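Local coordinates for FAD:protein FMN transferase (Pseudomonas stutzeri ATCC 14405 = CCUG 16156, PDB 5MGY) that probably transfers the FMN part of FAD onto a threonine of a target protein, releasing AMP, with magnesium or manganese as cofactor, at residues G191-P194 with D195-W199; L180-T184 with G185-A189; E74-P77 with D78-E82. All blocks are in the same frame, centred on the assembly; numbering follows the deposited sequence.

Contact 1: G191-P194 with D195-W199; sequences GRKP and DGSPW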
loop_
_atom_site.group_PDB
_atom_site.type_symbol
_atom_site.label_atom_id
_atom_site.label_comp_id
_atom_site.label_asym_id
_atom_site.label_seq_id
_atom_site.Cartn_x
_atom_site.Cartn_y
_atom_site.Cartn_z
ATOM N N GLY A 191 -5.456 -7.881 -19.205
ATOM C CA GLY A 191 -5.285 -8.353 -20.550
ATOM C C GLY A 191 -4.292 -9.485 -20.670
ATOM O O GLY A 191 -3.929 -10.136 -19.681
ATOM N N ARG A 192 -3.873 -9.700 -21.917
ATOM C CA ARG A 192 -2.897 -10.713 -22.257
ATOM C C ARG A 192 -1.847 -10.130 -23.152
ATOM O O ARG A 192 -2.080 -9.145 -23.767
ATOM C CB ARG A 192 -3.609 -11.901 -22.910
ATOM C CG ARG A 192 -4.500 -12.646 -21.900
ATOM C CD ARG A 192 -5.204 -13.845 -22.489
ATOM N NE ARG A 192 -5.690 -14.790 -21.487
ATOM C CZ ARG A 192 -4.943 -15.706 -20.853
ATOM N NH1 ARG A 192 -3.627 -15.792 -21.054
ATOM N NH2 ARG A 192 -5.510 -16.547 -19.985
ATOM N N LYS A 193 -0.670 -10.736 -23.206
ATOM C CA LYS A 193 0.378 -10.323 -24.149
ATOM C C LYS A 193 -0.015 -10.766 -25.601
ATOM O O LYS A 193 -0.978 -11.504 -25.798
ATOM C CB LYS A 193 1.759 -10.828 -23.690
ATOM C CG LYS A 193 2.182 -10.335 -22.315
ATOM C CD LYS A 193 3.590 -10.755 -21.859
ATOM C CE LYS A 193 3.665 -11.314 -20.414
ATOM N NZ LYS A 193 5.008 -11.127 -19.766
ATOM N N PRO A 194 0.688 -10.262 -26.633
ATOM C CA PRO A 194 0.272 -10.572 -27.999
ATOM C C PRO A 194 0.277 -12.083 -28.336
ATOM O O PRO A 194 -0.707 -12.536 -28.912
ATOM C CB PRO A 194 1.297 -9.805 -28.839
ATOM C CG PRO A 194 1.763 -8.699 -27.930
ATOM C CD PRO A 194 1.882 -9.393 -26.629
ATOM N N ASP A 195 1.324 -12.849 -27.939
ATOM C CA ASP A 195 1.308 -14.372 -28.085
ATOM C C ASP A 195 0.079 -15.087 -27.491
ATOM O O ASP A 195 -0.184 -16.257 -27.817
ATOM C CB ASP A 195 2.632 -15.112 -27.638
ATOM C CG ASP A 195 3.059 -14.807 -26.249
ATOM O OD1 ASP A 195 4.264 -14.522 -26.068
ATOM O OD2 ASP A 195 2.217 -14.841 -25.336
ATOM N N GLY A 196 -0.653 -14.375 -26.622
ATOM C CA GLY A 196 -1.785 -14.920 -25.890
ATOM C C GLY A 196 -1.497 -15.228 -24.436
ATOM O O GLY A 196 -2.462 -15.530 -23.725
ATOM N N SER A 197 -0.219 -15.140 -23.995
ATOM C CA SER A 197 0.148 -15.431 -22.610
ATOM C C SER A 197 -0.410 -14.429 -21.582
ATOM O O SER A 197 -0.735 -13.328 -21.932
ATOM C CB SER A 197 1.671 -15.601 -22.478
ATOM O OG SER A 197 2.346 -14.440 -22.168
ATOM N N PRO A 198 -0.512 -14.806 -20.318
ATOM C CA PRO A 198 -0.902 -13.888 -19.303
ATOM C C PRO A 198 0.286 -13.201 -18.611
ATOM O O PRO A 198 1.469 -13.627 -18.685
ATOM C CB PRO A 198 -1.605 -14.798 -18.317
ATOM C CG PRO A 198 -0.720 -16.012 -18.302
ATOM C CD PRO A 198 -0.294 -16.114 -19.740
ATOM N N TRP A 199 -0.089 -12.130 -17.920
ATOM C CA TRP A 199 0.790 -11.469 -16.984
ATOM C C TRP A 199 0.891 -12.311 -15.676
ATOM O O TRP A 199 -0.097 -12.746 -15.092
ATOM C CB TRP A 199 0.254 -10.078 -16.681
ATOM C CG TRP A 199 0.119 -9.173 -17.890
ATOM C CD1 TRP A 199 -1.051 -8.800 -18.491
ATOM C CD2 TRP A 199 1.171 -8.489 -18.580
ATOM N NE1 TRP A 199 -0.793 -7.956 -19.521
ATOM C CE2 TRP A 199 0.559 -7.730 -19.594
ATOM C CE3 TRP A 199 2.553 -8.396 -18.395
ATOM C CZ2 TRP A 199 1.289 -6.922 -20.472
ATOM C CZ3 TRP A 199 3.284 -7.605 -19.260
ATOM C CH2 TRP A 199 2.646 -6.889 -20.310
#

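Contact 2: L180-T184 with G185-A189; sequences LVEIT and GELKA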
loop_
_atom_site.group_PDB
_atom_site.type_symbol
_atom_site.label_atom_id
_atom_site.label_comp_id
_atom_site.label_asym_id
_atom_site.label_seq_id
_atom_site.Cartn_x
_atom_site.Cartn_y
_atom_site.Cartn_z
ATOM N N LEU A 180 0.930 -4.099 -17.395
ATOM C CA LEU A 180 1.349 -4.494 -16.048
ATOM C C LEU A 180 2.014 -3.272 -15.504
ATOM O O LEU A 180 3.033 -2.891 -16.044
ATOM C CB LEU A 180 2.389 -5.641 -16.075
ATOM C CG LEU A 180 3.284 -5.879 -14.817
ATOM C CD1 LEU A 180 2.434 -6.269 -13.646
ATOM C CD2 LEU A 180 4.285 -6.995 -15.007
ATOM N N VAL A 181 1.462 -2.681 -14.453
ATOM C CA VAL A 181 1.984 -1.429 -13.896
ATOM C C VAL A 181 2.520 -1.713 -12.506
ATOM O O VAL A 181 1.760 -2.152 -11.696
ATOM C CB VAL A 181 0.838 -0.444 -13.748
ATOM C CG1 VAL A 181 1.278 0.850 -13.211
ATOM C CG2 VAL A 181 0.318 -0.051 -15.059
ATOM N N GLU A 182 3.785 -1.443 -12.198
ATOM C CA GLU A 182 4.288 -1.671 -10.849
ATOM C C GLU A 182 4.891 -0.397 -10.248
ATOM O O GLU A 182 5.793 0.168 -10.840
ATOM C CB GLU A 182 5.281 -2.833 -10.860
ATOM C CG GLU A 182 6.175 -2.988 -9.599
ATOM C CD GLU A 182 7.573 -2.313 -9.725
ATOM O OE1 GLU A 182 8.090 -1.670 -8.805
ATOM O OE2 GLU A 182 8.232 -2.372 -10.762
ATOM N N ILE A 183 4.412 0.042 -9.075
ATOM C CA ILE A 183 4.935 1.254 -8.424
ATOM C C ILE A 183 5.379 0.820 -7.050
ATOM O O ILE A 183 4.551 0.452 -6.255
ATOM C CB ILE A 183 3.897 2.380 -8.382
ATOM C CG1 ILE A 183 3.496 2.730 -9.830
ATOM C CG2 ILE A 183 4.437 3.616 -7.657
ATOM C CD1 ILE A 183 2.294 3.650 -9.969
ATOM N N THR A 184 6.701 0.811 -6.801
ATOM C CA THR A 184 7.320 0.448 -5.480
ATOM C C THR A 184 6.737 -0.798 -4.898
ATOM O O THR A 184 6.426 -0.852 -3.708
ATOM C CB THR A 184 7.223 1.536 -4.385
ATOM O OG1 THR A 184 5.919 1.557 -3.817
ATOM C CG2 THR A 184 7.527 2.891 -4.942
ATOM N N GLY A 185 6.539 -1.799 -5.739
ATOM C CA GLY A 185 6.121 -3.102 -5.309
ATOM C C GLY A 185 4.661 -3.402 -5.482
ATOM O O GLY A 185 4.318 -4.511 -5.858
ATOM N N GLU A 186 3.788 -2.441 -5.229
ATOM C CA GLU A 186 2.369 -2.606 -5.575
ATOM C C GLU A 186 2.236 -2.700 -7.091
ATOM O O GLU A 186 2.930 -2.020 -7.820
ATOM C CB GLU A 186 1.503 -1.418 -5.071
ATOM C CG GLU A 186 1.119 -1.506 -3.612
ATOM C CD GLU A 186 2.298 -1.519 -2.676
ATOM O OE1 GLU A 186 3.310 -0.870 -3.025
ATOM O OE2 GLU A 186 2.225 -2.169 -1.592
ATOM N N LEU A 187 1.326 -3.543 -7.555
ATOM C CA LEU A 187 1.088 -3.678 -8.955
ATOM C C LEU A 187 -0.240 -4.245 -9.313
ATOM O O LEU A 187 -0.935 -4.837 -8.503
ATOM C CB LEU A 187 2.181 -4.495 -9.602
ATOM C CG LEU A 187 2.433 -5.966 -9.299
ATOM C CD1 LEU A 187 1.397 -6.896 -9.940
ATOM C CD2 LEU A 187 3.839 -6.339 -9.810
ATOM N N LYS A 188 -0.571 -4.053 -10.585
ATOM C CA LYS A 188 -1.762 -4.617 -11.173
ATOM C C LYS A 188 -1.549 -4.885 -12.678
ATOM O O LYS A 188 -0.821 -4.183 -13.368
ATOM C CB LYS A 188 -2.930 -3.697 -10.897
ATOM C CG LYS A 188 -4.229 -4.156 -11.491
ATOM C CD LYS A 188 -5.422 -3.315 -11.047
ATOM C CE LYS A 188 -6.654 -3.801 -11.816
ATOM N NZ LYS A 188 -7.913 -3.052 -11.730
ATOM N N ALA A 189 -2.183 -5.921 -13.178
ATOM C CA ALA A 189 -2.107 -6.197 -14.572
ATOM C C ALA A 189 -3.439 -6.628 -15.105
ATOM O O ALA A 189 -4.283 -7.137 -14.360
ATOM C CB ALA A 189 -1.062 -7.283 -14.828
#

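Contact 3: E74-P77 with D78-E82; sequences EPMP and DMVRE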
loop_
_atom_site.group_PDB
_atom_site.type_symbol
_atom_site.label_atom_id
_atom_site.label_comp_id
_atom_site.label_asym_id
_atom_site.label_seq_id
_atom_site.Cartn_x
_atom_site.Cartn_y
_atom_site.Cartn_z
ATOM N N GLU A 74 -10.223 22.827 6.919
ATOM C CA GLU A 74 -9.331 23.401 5.950
ATOM C C GLU A 74 -9.651 22.829 4.581
ATOM O O GLU A 74 -9.770 21.599 4.440
ATOM C CB GLU A 74 -7.929 23.059 6.327
ATOM C CG GLU A 74 -6.884 23.553 5.352
ATOM C CD GLU A 74 -6.523 25.038 5.495
ATOM O OE1 GLU A 74 -7.146 25.748 6.320
ATOM O OE2 GLU A 74 -5.565 25.500 4.822
ATOM N N PRO A 75 -9.789 23.700 3.548
ATOM C CA PRO A 75 -10.046 23.122 2.205
ATOM C C PRO A 75 -8.883 22.223 1.728
ATOM O O PRO A 75 -7.707 22.506 2.025
ATOM C CB PRO A 75 -10.227 24.357 1.309
ATOM C CG PRO A 75 -10.437 25.493 2.231
ATOM C CD PRO A 75 -9.708 25.165 3.489
ATOM N N MET A 76 -9.227 21.123 1.063
ATOM C CA MET A 76 -8.217 20.148 0.588
ATOM C C MET A 76 -8.555 19.641 -0.793
ATOM O O MET A 76 -9.742 19.515 -1.170
ATOM C CB MET A 76 -8.089 18.909 1.514
ATOM C CG MET A 76 -7.636 19.172 2.932
ATOM S SD MET A 76 -5.987 19.829 3.027
ATOM C CE MET A 76 -5.077 18.369 2.689
ATOM N N PRO A 77 -7.525 19.249 -1.525
ATOM C CA PRO A 77 -7.835 18.754 -2.852
ATOM C C PRO A 77 -8.563 17.386 -2.913
ATOM O O PRO A 77 -8.714 16.686 -1.895
ATOM C CB PRO A 77 -6.472 18.693 -3.518
ATOM C CG PRO A 77 -5.442 19.007 -2.510
ATOM C CD PRO A 77 -6.100 19.142 -1.192
ATOM N N ASP A 78 -9.029 17.043 -4.115
ATOM C CA ASP A 78 -9.782 15.799 -4.383
ATOM C C ASP A 78 -9.098 14.522 -3.902
ATOM O O ASP A 78 -9.723 13.749 -3.187
ATOM C CB ASP A 78 -10.100 15.714 -5.893
ATOM C CG ASP A 78 -11.237 16.700 -6.331
ATOM O OD1 ASP A 78 -11.952 17.332 -5.481
ATOM O OD2 ASP A 78 -11.417 16.818 -7.563
ATOM N N MET A 79 -7.826 14.342 -4.286
ATOM C CA MET A 79 -7.042 13.180 -3.890
ATOM C C MET A 79 -7.104 12.920 -2.416
ATOM O O MET A 79 -7.267 11.759 -2.009
ATOM C CB MET A 79 -5.565 13.324 -4.191
ATOM C CG MET A 79 -5.198 12.876 -5.559
ATOM S SD MET A 79 -3.409 12.978 -5.730
ATOM C CE MET A 79 -3.348 12.903 -7.554
ATOM N N VAL A 80 -6.879 13.971 -1.619
ATOM C CA VAL A 80 -6.694 13.804 -0.188
ATOM C C VAL A 80 -8.015 13.328 0.390
ATOM O O VAL A 80 -8.036 12.443 1.244
ATOM C CB VAL A 80 -6.232 15.090 0.471
ATOM C CG1 VAL A 80 -6.293 14.962 1.986
ATOM C CG2 VAL A 80 -4.844 15.426 0.039
ATOM N N ARG A 81 -9.101 13.899 -0.109
ATOM C CA ARG A 81 -10.437 13.547 0.334
ATOM C C ARG A 81 -10.862 12.207 -0.192
ATOM O O ARG A 81 -11.499 11.467 0.527
ATOM C CB ARG A 81 -11.457 14.634 -0.019
ATOM C CG ARG A 81 -11.416 15.731 1.026
ATOM C CD ARG A 81 -12.236 16.987 0.745
ATOM N NE ARG A 81 -11.827 17.675 -0.489
ATOM C CZ ARG A 81 -12.387 17.484 -1.690
ATOM N NH1 ARG A 81 -13.394 16.597 -1.848
ATOM N NH2 ARG A 81 -11.925 18.168 -2.744
ATOM N N GLU A 82 -10.509 11.876 -1.431
ATOM C CA GLU A 82 -10.736 10.531 -1.918
ATOM C C GLU A 82 -10.022 9.509 -0.967
ATOM O O GLU A 82 -10.615 8.541 -0.524
ATOM C CB GLU A 82 -10.280 10.375 -3.400
ATOM C CG GLU A 82 -10.907 9.166 -4.132
ATOM C CD GLU A 82 -10.237 8.767 -5.446
ATOM O OE1 GLU A 82 -10.374 7.571 -5.890
ATOM O OE2 GLU A 82 -9.592 9.664 -6.036
#

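Contact 1: G191-P194 with D195-W199
Lys193 and Ser197 face each other across a tight reversal of the chain: residues 191-194 run out, 195-199 run back, and the two directions lie 147° apart. Lys193 N donates to Ser197 O at 2.9 Å. Inside that bond a type I beta turn spans Lys193 to Gly196, closed by Gly196 N donating to Lys193 O at 3.0 Å. Gly196 has a positive phi (104°), at which a CB would press on the carbonyl before it. Asp195 braces the same corner: chi1 of 55° sets its carboxylate between the backbone N and the carbonyl carbon, where OD2 takes the Ser197 N-H, Asp195 OD2 to Ser197 N 2.8 Å, an Asx turn. Among the side chains, Lys193 leans over one face of the Trp199 indole; its CG stands 3.9 Å from the centroid of the six-membered ring in a CH-pi contact, and a bend at chi3 carries CE on to the rim near CE3. The Trp199 NE1 is taken by Ser178. Just before the turn, Arg192 runs extended past the Ser197 and Gly196 carbonyls, and its NH1 ends beside the Pro198 ring and makes a weak, bent bond to Gly196 O (2.9 Å). Together these features form a surface beta-turn loop joining strand 186-190 to strand 199-205, with an Asx turn at its tip and the buried tryptophan tying its returning end to the protein body.

Contact 2: L180-T184 with G185-A189
Leu187 and Glu182 sit opposite each other as a non-hydrogen-bonded pair of an antiparallel hairpin, and the leucine is the side chain to follow. Its CB lies 3.2 Å from Val181 O and 3.7 Å from Glu182 CB. From there chi1 of 65° sets CG between the backbone N and the carbonyl carbon, and the two methyls part: CD1 reaches Leu180 CD1 at 3.9 Å, while CD2 rests against Glu182 CB. Leu180 CD1 also meets Ala189 CB, so Leu180, Leu187 and Ala189 make one apolar patch on the face that they share with Glu182. The strands run at 173° to each other. Val181 and Lys188 exchange two backbone bonds, the straighter from Val181 N to Lys188 O (2.9 Å), and Ile183 N gives to Glu186 O at 2.8 Å. A type I' turn from Ile183 to Glu186 closes the hairpin; the Glu182 chain, bent at chi2, swings OE1 over to Gly185 N in a weak bond of 3.4 Å. On the other face, Glu186 OE2 bonds to Ser225 OG, and its side chain comes about 5 Å from the bound magnesium ion, beside its ligand Asp271. The hairpin lies mid-sheet between strands 21-28 and 222-227: helix 159-173 covers Ile183, Glu186 and Lys188, while Leu180, Leu187 and Ala189 pack on strand 199-205.

Contact 3: E74-P77 with D78-E82
Met76 O is gripped by two nitrogens of one side chain: Arg81 approaches side-on, NE at 2.9 Å and NH2 at 3.0 Å from that single oxygen. The oxygen lies in the guanidinium plane, at its edge, but the two donors meet the carbonyl differently, NH2 within the carbonyl plane and NE well above it. A bend at chi3 (-60°) turns the end of Arg81 back toward the chain that leads into its own helix. NH2 does double duty, since it also forms a salt bridge to Asp78 OD1 at 2.9 Å, using the anti lone pair of that carboxylate oxygen. Asp78, three residues back in the first turn, and the Met76 carbonyl thus hold the guanidinium between them, which should limit its rotation. This is the start of helix 78-93, with Pro77 as N-cap residue; Pro77 O lies over one face of the guanidinium and accepts weak bonds from Val80 N and Arg81 N, both at 3.3 Å. Behind the polar knot is an apolar one. The Met76 chain, folded at chi2 and chi3, brings CE to 3.7 Å from Val80 CG1, while the proline ring edges up to the other valine methyl, Pro77 CD to Val80 CG2 4.1 Å. Helix 61-67 packs on Met76 through Arg64 and Phe65, and Phe155 touches Val80.

Overall arrangement
Along the chain the order is contact 3, contact 2, contact 1, all within the ApbE-family part of the protein. Contacts 2 and 1 are consecutive: the hairpin of strands 179-183 and 186-190 runs straight into the loop 191-199, the centres of contacts 1 and 2 are about 17 Å apart, and Trp199 packs on Ala189 and Leu180 to join them. Contact 3 stands apart, its centre about 25 Å from that of contact 2 and about 38 Å from that of contact 1, where the small three-stranded sheet leads into helix 78-93. Helix 159-173 bridges the gap, touching both the hairpin and Met79. Contact 2 alone approaches the magnesium site; contacts 1 and 3 lie away from it.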